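Local coordinates for protein phosphonopyruvate hydrolase (Variovorax sp., PDB 2DUA) that hydrolyses phosphonopyruvate to pyruvate and phosphate with the help of a divalent metal ion such as cobalt, magnesium or manganese, at residues K3-R8 / D147-V152; A19-N24 / G43-A48; R155-I160 / L184-Q189; R171-E176 / S201-V206. One frame throughout, in Å; residues are numbered along the deposited sequence.

Overall arrangement
All four contacts lie in one domain built round a closed eight-stranded parallel barrel. Contacts 2 and 3 are buried and both reach the oxalate in the active site, one through a backbone N-H of helix 43-49, the other through an arginine of strand 151-156; they lie about 19 Å apart, centre to centre. Contacts 1 and 4 are only partly buried and rest on side chains that grip loop backbone: Arg8 holds carbonyls, Glu176 holds N-H groups. Strand 151-156 serves two contacts, beginning in contact 1 and ending in contact 3. Contacts 3 and 4 touch directly, Val156 packing on Gly172 and Tyr175, so helix 165-177 packs on the outside of strand 151-156.

Contact 1 of 4, residues K3-R8 / D147-V152; sequences KNQALR and DRDFVV
Arg8 leaves helix 3-13 with CG anti to the backbone N (chi1 -151°) and then bends at chi2 and chi3, which folds its guanidinium back against the turn 147-150, while Asn4, one helical turn earlier, has CG anti to its carbonyl carbon (chi1 -58°) and faces Asp147. The contact fastens the N-terminal helix to the loop that enters strand 151-156 of the closed parallel barrel. That loop is a type I beta turn from Asp147 to Phe150, and it contains an Asx turn in which Asp147 OD1 accepts from Asp149 N. Asp147 OD2 accepts from Asn4 ND2 at 2.8 Å; this oxygen lies in the amide plane, but the donor stands above the carboxylate plane. Asn4 OD1 turns to Ser105, so both ends of this amide are engaged and its flip is fixed. Beside it, Asn4 CB presses on Asp149 CB at 3.5 Å. Asp149 OD2 comes within 3.3 Å of Gln5 CG, and a water links this oxygen to Gln5 NE2. Across the contact Arg8 meets backbone: Arg8 NE donates to Asp149 O at 3.0 Å, from above the carbonyl plane, and NH1 makes a weak bond to Phe150 O. Its NH2 forms a salt bridge with Asp181, linking turn and helix to the residue just before strand 182-185. Leu7 CD2 adds an apolar contact with Val151 CG2 at 4.0 Å. The same methyl, Val151 CG2, covers one face of the Arg8 guanidinium, 3.5 Å from Arg8 NE and offset toward the rim.

Contact 2 of 4, residues A19-N24 / G43-A48; sequences AMAAHN and GFELSA. With NA (sodium ion), chain E; OXL (oxalate ion), chain C.
A buried histidine-carboxylate hydrogen bond joins the loop just after barrel strand 17-21 to the short helix 43-49, which follows strand 38-41 at the active-site mouth of the TIM barrel. His23 ND1 donates to Glu45 OE1 at 2.8 Å with a nearly straight N-H...O angle of 164°. The oxygen lies in the ring plane, at its edge, whereas the ring nitrogen stands above the carboxylate plane; the two planes are 48° apart. His23 has chi1 47°, with CG between the backbone N and the carbonyl carbon, and this sets the ring beside the helix with His23 CB 3.9 Å from Glu45 CB. Glu45 bends at chi2, carrying its carboxylate over Ala21, whose CB is 3.5 Å from Glu45 OE2. That second oxygen accepts from the backbone N of Ile239, so one carboxylate holds both this loop and helix 237-256. With alanine in place of Glu45, His23 ND1 and the Ile239 N-H would probably lack this acceptor, and the imidazole would be freer to turn. The backbone serves as well: His23 O binds a sodium ion at 2.8 Å, shared with Ser49 OG, and Leu46 CD1 packs 3.8 Å from that carbonyl oxygen. At the first turn of the helix, Phe44 N donates to oxalate O3 at 2.8 Å, in keeping with the substrate-binding role of Gly43 and Phe44. Helix 237-256 packs on His23 and Glu45 through Ala238, helix 25-34 lies against Ala22, and Ile272 and Gln276 of the second subunit pack on Ala48, Ser47 and Phe44.

Contact 3 of 4, residues R155-I160 / L184-Q189; sequences RVEALI and LIHSRQ. With OXL (oxalate ion), chain C.
Ile160, Arg155 and His186 carry the side-chain packing where neighbouring parallel strands 151-156 and 182-185 run out into the loops over the barrel mouth. Below them Val156 N donates to Leu184 O at 2.8 Å, one of the parallel-sheet bonds between the two strands. Arg155 stretches straight from CG to NE, its stem alongside Leu184 CD2, which lies over one guanidinium face. Arg155 NE makes a salt bridge with Glu157 OE2 at 2.8 Å, in the guanidinium plane, and Arg155 NH1 donates to oxalate O4 at 3.1 Å. Arg155 NH2 sits over the His186 ring, 3.1 Å from His186 CD2, the two planes 62° apart. A leucine replacing Arg155 would probably cost the oxalate the NH1 bond and Glu157 its salt bridge, and uncover that face of the imidazole. Ile160 reaches across with CD1, 3.4 Å from Ser187 C and 3.8 Å from His186 CD2, while its CG2 sits over the centre of the Arg188 guanidinium. A water joins Val156 O, Leu159 N and His186 O, bridging the loops as the strands part. Arg155, His186 and Arg188 are all substrate-binding residues; the salt bridge from Glu157 probably steadies the Arg155 guanidinium with NH1 directed at the anion.

Contact 4 of 4, residues R171-E176 / S201-V206; sequences RGQAYE and SWPGKV
Trp202 and Glu176 make the close-fitting part of this contact; the side chains of Gln173 and Lys205 lie at its outer edge. The six-membered edge of the Trp202 indole points into helix 165-177, Trp202 CH2 lying 3.4 Å from Gly172 C, near the ring plane. Gly172, with no side chain, leaves room for the indole edge here. One indole face is lined by Pro203 CD and Gly204 N of its own loop, and NE1 donates to Val206 O, closing the loop around the ring. Glu176, extended with CG anti to the backbone N (chi1 173°), reaches the same loop: Glu176 OE2 accepts from Lys205 N at 2.9 Å on its syn side, and weakly from Val206 N. Glu176 OE1 is 3.2 Å from Gly204 CA, and Val206 CG2 packs 3.9 Å from Glu176 CD. Toward solvent the contact thins: the Gln173 amide lies across exposed Pro203, and the Lys205 chain leads away, leaving Lys205 NZ 6.8 Å from Glu176 OE2. The loop connects helix 193-201 to strand 208-210; beneath it Trp202 and Val206 rest on Ile183 of strand 182-185, and Trp202 O is held by Lys228.

Contact 1 of 4, residues K3-R8 / D147-V152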
# COMPACT_ATOMS: atom_id res chain seq x y z
N LYS A 3 3.03 -21.82 -14.22
CA LYS A 3 4.36 -21.22 -14.13
C LYS A 3 5.20 -22.08 -13.19
O LYS A 3 6.35 -22.34 -13.48
CB LYS A 3 4.25 -19.79 -13.60
CG LYS A 3 3.74 -18.78 -14.58
CD LYS A 3 3.49 -17.41 -13.88
CE LYS A 3 3.09 -16.34 -14.92
NZ LYS A 3 2.83 -14.99 -14.23
N ASN A 4 4.62 -22.56 -12.07
CA ASN A 4 5.42 -23.40 -11.15
C ASN A 4 5.83 -24.69 -11.84
O ASN A 4 6.96 -25.14 -11.71
CB ASN A 4 4.70 -23.73 -9.83
CG ASN A 4 4.28 -22.50 -9.05
OD1 ASN A 4 4.78 -21.37 -9.27
ND2 ASN A 4 3.32 -22.70 -8.12
N GLN A 5 4.93 -25.31 -12.60
CA GLN A 5 5.36 -26.53 -13.30
C GLN A 5 6.47 -26.21 -14.30
O GLN A 5 7.42 -26.99 -14.47
CB GLN A 5 4.16 -27.19 -14.04
CG GLN A 5 3.10 -27.60 -13.09
CD GLN A 5 1.93 -28.22 -13.80
OE1 GLN A 5 1.44 -27.69 -14.80
NE2 GLN A 5 1.46 -29.36 -13.27
N ALA A 6 6.35 -25.07 -14.97
CA ALA A 6 7.35 -24.64 -15.96
C ALA A 6 8.75 -24.51 -15.31
O ALA A 6 9.75 -24.97 -15.85
CB ALA A 6 6.92 -23.27 -16.59
N LEU A 7 8.81 -23.92 -14.12
CA LEU A 7 10.06 -23.75 -13.45
C LEU A 7 10.63 -25.10 -13.07
O LEU A 7 11.82 -25.40 -13.27
CB LEU A 7 9.85 -22.92 -12.19
CG LEU A 7 11.13 -22.56 -11.44
CD1 LEU A 7 12.16 -22.08 -12.44
CD2 LEU A 7 10.84 -21.48 -10.33
N ARG A 8 9.76 -25.92 -12.49
CA ARG A 8 10.15 -27.25 -12.03
C ARG A 8 10.66 -28.06 -13.21
O ARG A 8 11.70 -28.72 -13.12
CB ARG A 8 8.91 -27.87 -11.34
CG ARG A 8 9.21 -28.84 -10.28
CD ARG A 8 10.19 -28.34 -9.25
NE ARG A 8 9.59 -27.87 -8.01
CZ ARG A 8 10.15 -28.10 -6.82
NH1 ARG A 8 9.60 -27.63 -5.70
NH2 ARG A 8 11.28 -28.82 -6.75
N ASP A 147 1.55 -25.16 -3.10
CA ASP A 147 1.82 -25.97 -4.29
C ASP A 147 3.22 -26.57 -4.16
O ASP A 147 4.18 -25.83 -4.13
CB ASP A 147 1.73 -25.07 -5.54
CG ASP A 147 2.04 -25.80 -6.84
OD1 ASP A 147 2.40 -27.01 -6.86
OD2 ASP A 147 1.91 -25.13 -7.87
N ARG A 148 3.34 -27.89 -4.11
CA ARG A 148 4.67 -28.49 -3.98
C ARG A 148 5.57 -28.12 -5.15
O ARG A 148 6.77 -28.23 -5.02
CB ARG A 148 4.58 -30.02 -3.84
CG ARG A 148 3.15 -30.53 -3.80
CD ARG A 148 2.48 -30.67 -2.39
NE ARG A 148 2.62 -29.52 -1.49
CZ ARG A 148 1.94 -29.40 -0.35
NH1 ARG A 148 1.08 -30.36 0.01
NH2 ARG A 148 2.16 -28.37 0.46
N ASP A 149 5.01 -27.64 -6.27
CA ASP A 149 5.86 -27.22 -7.38
C ASP A 149 6.59 -25.89 -7.10
O ASP A 149 7.61 -25.63 -7.72
CB ASP A 149 5.07 -27.06 -8.67
CG ASP A 149 4.60 -28.37 -9.23
OD1 ASP A 149 5.29 -29.39 -8.95
OD2 ASP A 149 3.57 -28.37 -9.95
N PHE A 150 6.08 -25.10 -6.15
CA PHE A 150 6.66 -23.81 -5.77
C PHE A 150 8.10 -24.14 -5.33
O PHE A 150 8.32 -25.09 -4.59
CB PHE A 150 5.87 -23.22 -4.59
CG PHE A 150 6.35 -21.92 -4.13
CD1 PHE A 150 5.98 -20.73 -4.80
CD2 PHE A 150 7.19 -21.84 -2.98
CE1 PHE A 150 6.43 -19.50 -4.33
CE2 PHE A 150 7.63 -20.60 -2.52
CZ PHE A 150 7.25 -19.43 -3.20
N VAL A 151 9.08 -23.33 -5.76
CA VAL A 151 10.47 -23.63 -5.46
C VAL A 151 11.14 -22.81 -4.34
O VAL A 151 11.07 -21.59 -4.30
CB VAL A 151 11.31 -23.53 -6.83
CG1 VAL A 151 12.82 -23.66 -6.59
CG2 VAL A 151 10.84 -24.64 -7.80
N VAL A 152 11.80 -23.49 -3.42
CA VAL A 152 12.49 -22.78 -2.33
C VAL A 152 13.99 -22.84 -2.59
O VAL A 152 14.56 -23.91 -2.64
CB VAL A 152 12.13 -23.46 -0.97
CG1 VAL A 152 12.92 -22.78 0.17
CG2 VAL A 152 10.64 -23.37 -0.74
O HOH W 1 2.92 -30.62 -11.50

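Contact 2 of 4, residues A19-N24 / G43-A48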
# COMPACT_ATOMS: atom_id res chain seq x y z
N ALA A 19 17.34 -16.11 -15.82
CA ALA A 19 16.39 -15.19 -15.19
C ALA A 19 17.03 -13.80 -15.20
O ALA A 19 18.22 -13.63 -14.90
CB ALA A 19 16.05 -15.62 -13.73
N MET A 20 16.23 -12.80 -15.55
CA MET A 20 16.72 -11.42 -15.58
C MET A 20 16.05 -10.55 -14.50
O MET A 20 14.81 -10.67 -14.20
CB MET A 20 16.47 -10.83 -17.00
CG MET A 20 16.72 -9.32 -17.17
SD MET A 20 18.38 -8.93 -16.81
CE MET A 20 19.30 -9.46 -18.31
N ALA A 21 16.86 -9.70 -13.89
CA ALA A 21 16.39 -8.76 -12.89
C ALA A 21 15.35 -7.78 -13.47
O ALA A 21 15.45 -7.38 -14.62
CB ALA A 21 17.59 -7.95 -12.33
N ALA A 22 14.37 -7.39 -12.66
CA ALA A 22 13.34 -6.43 -13.13
C ALA A 22 12.92 -5.59 -11.93
O ALA A 22 12.62 -6.19 -10.87
CB ALA A 22 12.11 -7.17 -13.66
N HIS A 23 12.90 -4.26 -12.08
CA HIS A 23 12.49 -3.41 -10.96
C HIS A 23 11.03 -2.90 -11.13
O HIS A 23 10.46 -2.23 -10.25
CB HIS A 23 13.49 -2.27 -10.74
CG HIS A 23 13.86 -1.56 -12.00
ND1 HIS A 23 14.84 -2.03 -12.85
CD2 HIS A 23 13.41 -0.41 -12.54
CE1 HIS A 23 14.98 -1.19 -13.86
NE2 HIS A 23 14.13 -0.19 -13.69
N ASN A 24 10.41 -3.23 -12.27
CA ASN A 24 9.02 -2.88 -12.42
C ASN A 24 8.42 -3.86 -13.47
O ASN A 24 9.15 -4.61 -14.13
CB ASN A 24 8.84 -1.38 -12.79
CG ASN A 24 9.53 -0.99 -14.09
OD1 ASN A 24 9.43 -1.68 -15.06
ND2 ASN A 24 10.19 0.15 -14.10
N GLY A 43 15.78 -7.53 -4.80
CA GLY A 43 15.56 -6.53 -3.76
C GLY A 43 16.56 -5.43 -4.06
O GLY A 43 16.33 -4.27 -3.79
N PHE A 44 17.73 -5.79 -4.58
CA PHE A 44 18.72 -4.74 -4.87
C PHE A 44 18.16 -3.80 -5.96
O PHE A 44 18.24 -2.57 -5.83
CB PHE A 44 20.06 -5.35 -5.35
CG PHE A 44 21.07 -4.30 -5.82
CD1 PHE A 44 21.85 -3.60 -4.92
CD2 PHE A 44 21.20 -4.02 -7.18
CE1 PHE A 44 22.75 -2.62 -5.38
CE2 PHE A 44 22.08 -3.06 -7.64
CZ PHE A 44 22.87 -2.36 -6.74
N GLU A 45 17.59 -4.36 -7.05
CA GLU A 45 17.06 -3.44 -8.05
C GLU A 45 15.87 -2.63 -7.54
O GLU A 45 15.71 -1.45 -7.89
CB GLU A 45 16.63 -4.17 -9.32
CG GLU A 45 17.84 -4.67 -10.19
CD GLU A 45 17.54 -4.49 -11.69
OE1 GLU A 45 16.38 -4.22 -12.02
OE2 GLU A 45 18.45 -4.61 -12.55
N LEU A 46 14.98 -3.24 -6.74
CA LEU A 46 13.82 -2.42 -6.26
C LEU A 46 14.28 -1.29 -5.31
O LEU A 46 13.85 -0.13 -5.45
CB LEU A 46 12.78 -3.30 -5.58
CG LEU A 46 11.47 -2.57 -5.26
CD1 LEU A 46 10.72 -2.08 -6.51
CD2 LEU A 46 10.63 -3.55 -4.45
N SER A 47 15.14 -1.62 -4.35
CA SER A 47 15.62 -0.57 -3.45
C SER A 47 16.41 0.49 -4.30
O SER A 47 16.30 1.69 -4.05
CB SER A 47 16.47 -1.22 -2.32
OG SER A 47 17.62 -1.79 -2.91
N ALA A 48 17.18 0.08 -5.33
CA ALA A 48 17.91 1.08 -6.14
C ALA A 48 16.92 2.03 -6.86
O ALA A 48 17.14 3.25 -6.90
CB ALA A 48 18.82 0.40 -7.15
NA NA E . 10.49 0.34 -9.18
C1 OXL C . 19.59 -9.05 -5.60
C2 OXL C . 20.40 -10.15 -5.03
O1 OXL C . 19.61 -8.86 -6.88
O2 OXL C . 20.15 -10.51 -3.84
O3 OXL C . 18.92 -8.37 -4.79
O4 OXL C . 21.27 -10.69 -5.74

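Contact 3 of 4, residues R155-I160 / L184-Q189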
# COMPACT_ATOMS: atom_id res chain seq x y z
N ARG A 155 20.09 -19.50 -0.32
CA ARG A 155 21.29 -18.78 -0.73
C ARG A 155 22.33 -18.85 0.37
O ARG A 155 22.10 -18.40 1.50
CB ARG A 155 20.94 -17.33 -1.00
CG ARG A 155 22.17 -16.50 -1.29
CD ARG A 155 21.71 -15.17 -1.87
NE ARG A 155 22.85 -14.32 -2.18
CZ ARG A 155 22.85 -13.40 -3.16
NH1 ARG A 155 21.75 -13.20 -3.92
NH2 ARG A 155 23.97 -12.72 -3.42
N VAL A 156 23.48 -19.43 0.02
CA VAL A 156 24.59 -19.62 0.98
C VAL A 156 25.59 -18.44 0.86
O VAL A 156 26.20 -18.22 -0.21
CB VAL A 156 25.33 -21.00 0.65
CG1 VAL A 156 26.63 -21.16 1.53
CG2 VAL A 156 24.37 -22.19 0.89
N GLU A 157 25.75 -17.68 1.94
CA GLU A 157 26.63 -16.54 1.90
C GLU A 157 27.96 -16.81 2.60
O GLU A 157 28.68 -15.85 2.92
CB GLU A 157 25.94 -15.33 2.58
CG GLU A 157 24.77 -14.75 1.72
CD GLU A 157 25.28 -14.00 0.52
OE1 GLU A 157 25.84 -12.90 0.72
OE2 GLU A 157 25.16 -14.51 -0.61
N ALA A 158 28.27 -18.09 2.84
CA ALA A 158 29.51 -18.46 3.55
C ALA A 158 30.82 -18.00 2.88
O ALA A 158 31.77 -17.66 3.58
CB ALA A 158 29.54 -19.97 3.83
N LEU A 159 30.87 -18.00 1.55
CA LEU A 159 32.07 -17.54 0.85
C LEU A 159 32.25 -16.02 1.05
O LEU A 159 33.34 -15.57 1.33
CB LEU A 159 31.99 -17.87 -0.63
CG LEU A 159 31.93 -19.38 -0.92
CD1 LEU A 159 31.78 -19.72 -2.40
CD2 LEU A 159 33.24 -19.97 -0.45
N ILE A 160 31.15 -15.27 0.91
CA ILE A 160 31.14 -13.82 1.08
C ILE A 160 31.56 -13.50 2.55
O ILE A 160 32.29 -12.56 2.82
CB ILE A 160 29.70 -13.25 0.87
CG1 ILE A 160 29.14 -13.59 -0.51
CG2 ILE A 160 29.74 -11.78 1.08
CD1 ILE A 160 29.98 -13.12 -1.65
N LEU A 184 21.83 -21.44 -4.02
CA LEU A 184 22.42 -20.32 -4.75
C LEU A 184 23.71 -20.02 -4.00
O LEU A 184 23.67 -19.74 -2.79
CB LEU A 184 21.46 -19.12 -4.72
CG LEU A 184 21.84 -17.93 -5.60
CD1 LEU A 184 20.64 -17.00 -5.73
CD2 LEU A 184 23.07 -17.20 -5.03
N ILE A 185 24.84 -20.09 -4.68
CA ILE A 185 26.12 -19.83 -4.05
C ILE A 185 26.72 -18.57 -4.66
O ILE A 185 26.70 -18.38 -5.85
CB ILE A 185 27.08 -21.05 -4.19
CG1 ILE A 185 28.40 -20.70 -3.54
CG2 ILE A 185 27.20 -21.50 -5.68
CD1 ILE A 185 28.30 -20.66 -1.98
N HIS A 186 27.23 -17.70 -3.80
CA HIS A 186 27.72 -16.41 -4.26
C HIS A 186 29.17 -16.12 -3.83
O HIS A 186 29.57 -16.53 -2.76
CB HIS A 186 26.77 -15.36 -3.67
CG HIS A 186 26.77 -14.07 -4.43
ND1 HIS A 186 26.62 -14.01 -5.79
CD2 HIS A 186 27.01 -12.79 -4.02
CE1 HIS A 186 26.77 -12.77 -6.20
NE2 HIS A 186 27.01 -12.00 -5.15
N SER A 187 29.90 -15.38 -4.66
CA SER A 187 31.28 -15.00 -4.41
C SER A 187 31.50 -13.51 -4.69
O SER A 187 30.86 -12.95 -5.56
CB SER A 187 32.23 -15.76 -5.33
OG SER A 187 33.57 -15.46 -5.01
N ARG A 188 32.42 -12.89 -3.96
CA ARG A 188 32.75 -11.47 -4.19
C ARG A 188 34.25 -11.39 -4.62
O ARG A 188 34.79 -10.31 -4.84
CB ARG A 188 32.53 -10.64 -2.93
CG ARG A 188 33.78 -10.57 -2.07
CD ARG A 188 33.51 -10.57 -0.59
NE ARG A 188 32.60 -9.52 -0.17
CZ ARG A 188 32.34 -9.26 1.11
NH1 ARG A 188 32.93 -9.98 2.06
NH2 ARG A 188 31.50 -8.30 1.44
N GLN A 189 34.92 -12.54 -4.67
CA GLN A 189 36.32 -12.62 -5.12
C GLN A 189 36.38 -11.91 -6.49
O GLN A 189 35.37 -11.87 -7.21
CB GLN A 189 36.68 -14.10 -5.29
CG GLN A 189 37.83 -14.64 -4.49
CD GLN A 189 37.82 -14.25 -3.03
OE1 GLN A 189 38.69 -13.51 -2.58
NE2 GLN A 189 36.84 -14.74 -2.28
C1 OXL C . 19.59 -9.05 -5.60
C2 OXL C . 20.40 -10.15 -5.03
O1 OXL C . 19.61 -8.86 -6.88
O2 OXL C . 20.15 -10.51 -3.84
O3 OXL C . 18.92 -8.37 -4.79
O4 OXL C . 21.27 -10.69 -5.74
O HOH W 2 28.66 -17.32 -0.35
O HOH W 3 33.75 -14.31 -1.71
O HOH W 4 35.98 -16.15 0.69

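Contact 4 of 4, residues R171-E176 / S201-V206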
# COMPACT_ATOMS: atom_id res chain seq x y z
N ARG A 171 26.94 -26.01 4.62
CA ARG A 171 25.65 -25.31 4.75
C ARG A 171 24.78 -25.72 3.59
O ARG A 171 23.61 -26.06 3.76
CB ARG A 171 25.87 -23.77 4.83
CG ARG A 171 26.39 -23.36 6.21
CD ARG A 171 26.77 -21.89 6.31
NE ARG A 171 27.10 -21.54 7.70
CZ ARG A 171 26.26 -21.04 8.61
NH1 ARG A 171 24.98 -20.80 8.33
NH2 ARG A 171 26.72 -20.79 9.84
N GLY A 172 25.35 -25.69 2.38
CA GLY A 172 24.54 -26.09 1.23
C GLY A 172 23.90 -27.45 1.45
O GLY A 172 22.67 -27.66 1.25
N GLN A 173 24.71 -28.44 1.87
CA GLN A 173 24.14 -29.75 2.10
C GLN A 173 23.09 -29.75 3.20
O GLN A 173 22.11 -30.47 3.10
CB GLN A 173 25.25 -30.76 2.46
CG GLN A 173 26.20 -31.02 1.32
CD GLN A 173 27.13 -32.18 1.64
OE1 GLN A 173 27.97 -32.08 2.52
NE2 GLN A 173 26.96 -33.30 0.95
N ALA A 174 23.29 -28.98 4.26
CA ALA A 174 22.34 -28.93 5.38
C ALA A 174 21.02 -28.29 4.93
O ALA A 174 19.92 -28.69 5.36
CB ALA A 174 22.92 -28.12 6.52
N TYR A 175 21.11 -27.31 4.04
CA TYR A 175 19.87 -26.66 3.58
C TYR A 175 19.12 -27.57 2.65
O TYR A 175 17.88 -27.63 2.66
CB TYR A 175 20.22 -25.34 2.91
CG TYR A 175 21.00 -24.39 3.79
CD1 TYR A 175 21.66 -23.28 3.22
CD2 TYR A 175 21.10 -24.59 5.19
CE1 TYR A 175 22.39 -22.39 4.03
CE2 TYR A 175 21.83 -23.71 5.99
CZ TYR A 175 22.46 -22.62 5.42
OH TYR A 175 23.18 -21.70 6.18
N GLU A 176 19.86 -28.32 1.81
CA GLU A 176 19.21 -29.28 0.90
C GLU A 176 18.51 -30.36 1.77
O GLU A 176 17.38 -30.77 1.50
CB GLU A 176 20.27 -29.96 -0.01
CG GLU A 176 19.74 -31.10 -0.88
CD GLU A 176 20.83 -31.78 -1.70
OE1 GLU A 176 22.00 -31.38 -1.67
OE2 GLU A 176 20.54 -32.75 -2.39
N SER A 201 33.41 -29.03 -6.31
CA SER A 201 33.25 -29.76 -5.08
C SER A 201 31.83 -30.06 -4.67
O SER A 201 31.62 -30.96 -3.89
CB SER A 201 33.94 -29.01 -3.94
OG SER A 201 33.15 -27.92 -3.53
N TRP A 202 30.83 -29.33 -5.19
CA TRP A 202 29.45 -29.57 -4.75
C TRP A 202 28.97 -31.06 -4.85
O TRP A 202 28.81 -31.57 -5.94
CB TRP A 202 28.50 -28.60 -5.48
CG TRP A 202 27.06 -28.79 -5.13
CD1 TRP A 202 26.06 -29.26 -5.96
CD2 TRP A 202 26.45 -28.64 -3.83
NE1 TRP A 202 24.90 -29.42 -5.27
CE2 TRP A 202 25.10 -29.05 -3.95
CE3 TRP A 202 26.92 -28.20 -2.57
CZ2 TRP A 202 24.20 -29.06 -2.86
CZ3 TRP A 202 26.02 -28.21 -1.47
CH2 TRP A 202 24.67 -28.64 -1.63
N PRO A 203 28.71 -31.73 -3.71
CA PRO A 203 28.27 -33.14 -3.66
C PRO A 203 26.76 -33.40 -3.61
O PRO A 203 26.32 -34.56 -3.75
CB PRO A 203 28.98 -33.65 -2.39
CG PRO A 203 28.76 -32.50 -1.44
CD PRO A 203 28.98 -31.24 -2.34
N GLY A 204 25.95 -32.34 -3.46
CA GLY A 204 24.52 -32.50 -3.37
C GLY A 204 23.78 -32.87 -4.64
O GLY A 204 24.33 -32.83 -5.78
N LYS A 205 22.52 -33.25 -4.45
CA LYS A 205 21.69 -33.64 -5.58
C LYS A 205 20.93 -32.48 -6.24
O LYS A 205 20.68 -32.52 -7.45
CB LYS A 205 20.72 -34.72 -5.17
CG LYS A 205 21.45 -35.89 -4.50
CD LYS A 205 20.50 -37.03 -4.08
CE LYS A 205 21.26 -38.37 -3.90
NZ LYS A 205 20.33 -39.44 -3.39
N VAL A 206 20.59 -31.43 -5.49
CA VAL A 206 19.86 -30.34 -6.11
C VAL A 206 20.77 -29.41 -6.95
O VAL A 206 21.98 -29.29 -6.72
CB VAL A 206 19.08 -29.51 -5.09
CG1 VAL A 206 18.07 -30.41 -4.34
CG2 VAL A 206 20.07 -28.82 -4.11